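Local coordinates for dihydrodipicolinate reductase N-terminus domain-containing protein (PDB 6IAQ) that probably catalyses the NADP(H)-dependent reductive amination of ketones to amines, as a native amine dehydrogenase, at residues 210-215 / 256-261. Residues are numbered along the deposited sequence; the frame is centred on the assembly and turned at random.
Sequences ALVADT and DRIETE
Val212 reaches from helix 203-215 to strand 249-260 through one methyl branch: Val212 CG2 lies 3.9 Å from Ile258 CG2, and the same carbon comes within 4.4 Å of Thr260 CG2. A chi1 of 166° turns Val212 CG1 anti to the backbone N, and the other methyl, CG2, is the one that meets the strand. Ile258 presents its short branch, CG1 standing beside the backbone N (chi1 -58°) and CG2 anti to it. Ile258 and Thr260 both turn toward the helix, with Glu259 between them pointing away, and Val212 CG2 touches both. Val212 and Thr260 have the closest CA atoms, 7.9 Å apart. The contact buries 105 Å²; its methyl-to-methyl approaches, with no hydrogen bond crossing, mark it as apolar. Thr260 OG1 bonds to Pro264 O, while its CG2 makes the looser approach to Val212. On the helix, Leu211 O takes two donors, Thr215 OG1 (2.7 Å) and Thr215 N. Earlier on the same helix, Leu208 and Asp209 also touch Ile258, and Leu211 packs on Ile149 of helix 141-153. The helix is thus sandwiched between another helix and a largely antiparallel mixed sheet, an alpha+beta arrangement within the 2,4-diaminopentanoate dehydrogenase C-terminal domain region.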
# COMPACT_ATOMS: atom_id res chain seq x y z
N ALA A 210 14.16 0.70 7.68
CA ALA A 210 13.21 1.58 6.97
C ALA A 210 11.86 1.59 7.70
O ALA A 210 11.30 2.69 7.88
CB ALA A 210 13.05 1.15 5.53
N LEU A 211 11.33 0.41 8.08
CA LEU A 211 9.98 0.33 8.71
C LEU A 211 10.03 1.03 10.08
O LEU A 211 9.14 1.81 10.38
CB LEU A 211 9.56 -1.14 8.82
CG LEU A 211 9.12 -1.79 7.52
CD1 LEU A 211 8.83 -3.26 7.76
CD2 LEU A 211 7.90 -1.10 6.93
N VAL A 212 11.07 0.75 10.85
CA VAL A 212 11.27 1.35 12.20
C VAL A 212 11.36 2.87 12.08
O VAL A 212 10.64 3.57 12.83
CB VAL A 212 12.49 0.73 12.89
CG1 VAL A 212 12.94 1.52 14.11
CG2 VAL A 212 12.21 -0.73 13.26
N ALA A 213 12.19 3.38 11.16
CA ALA A 213 12.39 4.83 10.96
C ALA A 213 11.08 5.45 10.46
O ALA A 213 10.69 6.53 10.97
CB ALA A 213 13.52 5.08 10.00
N ASP A 214 10.40 4.82 9.50
CA ASP A 214 9.12 5.36 8.96
C ASP A 214 8.08 5.45 10.09
O ASP A 214 7.26 6.37 10.09
CB ASP A 214 8.59 4.54 7.79
CG ASP A 214 7.28 5.08 7.27
OD1 ASP A 214 7.28 6.12 6.58
OD2 ASP A 214 6.26 4.48 7.60
N THR A 215 8.08 4.51 11.02
CA THR A 215 7.06 4.47 12.10
C THR A 215 7.45 5.48 13.20
O THR A 215 6.60 5.78 14.05
CB THR A 215 6.86 3.05 12.62
OG1 THR A 215 6.71 2.20 11.47
CG2 THR A 215 5.63 2.95 13.51
N ASP A 256 15.98 -11.52 10.58
CA ASP A 256 16.34 -10.25 11.22
C ASP A 256 15.20 -9.85 12.14
O ASP A 256 14.03 -10.08 11.78
CB ASP A 256 16.65 -9.17 10.18
CG ASP A 256 17.95 -9.46 9.48
OD1 ASP A 256 19.01 -9.31 10.16
OD2 ASP A 256 17.91 -9.92 8.32
N ARG A 257 15.55 -9.25 13.26
CA ARG A 257 14.58 -8.85 14.31
C ARG A 257 15.02 -7.55 14.94
O ARG A 257 16.21 -7.43 15.32
CB ARG A 257 14.50 -9.95 15.36
CG ARG A 257 13.56 -9.67 16.52
CD ARG A 257 13.72 -10.81 17.50
NE ARG A 257 12.44 -11.26 18.01
CZ ARG A 257 11.85 -10.80 19.10
NH1 ARG A 257 12.43 -9.87 19.85
NH2 ARG A 257 10.68 -11.27 19.47
N ILE A 258 14.10 -6.60 15.03
CA ILE A 258 14.31 -5.32 15.74
C ILE A 258 13.19 -5.15 16.76
O ILE A 258 12.01 -5.11 16.35
CB ILE A 258 14.39 -4.15 14.76
CG1 ILE A 258 15.53 -4.36 13.74
CG2 ILE A 258 14.52 -2.84 15.53
CD1 ILE A 258 15.75 -3.18 12.82
N GLU A 259 13.55 -5.06 18.04
CA GLU A 259 12.63 -4.65 19.12
C GLU A 259 12.73 -3.15 19.28
O GLU A 259 13.86 -2.63 19.23
CB GLU A 259 12.98 -5.34 20.43
CG GLU A 259 13.07 -6.83 20.29
CD GLU A 259 13.29 -7.53 21.62
OE1 GLU A 259 13.26 -6.85 22.67
OE2 GLU A 259 13.52 -8.76 21.59
N THR A 260 11.60 -2.48 19.46
CA THR A 260 11.57 -1.02 19.71
C THR A 260 11.33 -0.78 21.20
O THR A 260 10.72 -1.64 21.86
CB THR A 260 10.51 -0.36 18.83
OG1 THR A 260 9.22 -0.83 19.23
CG2 THR A 260 10.75 -0.63 17.36
N GLU A 261 11.79 0.38 21.69
CA GLU A 261 11.51 0.81 23.08
C GLU A 261 9.99 0.91 23.24
O GLU A 261 9.48 0.48 24.27
CB GLU A 261 12.24 2.12 23.40
CG GLU A 261 13.76 2.01 23.42
CD GLU A 261 14.38 1.09 24.49
OE1 GLU A 261 13.63 0.37 25.23
OE2 GLU A 261 15.64 1.06 24.57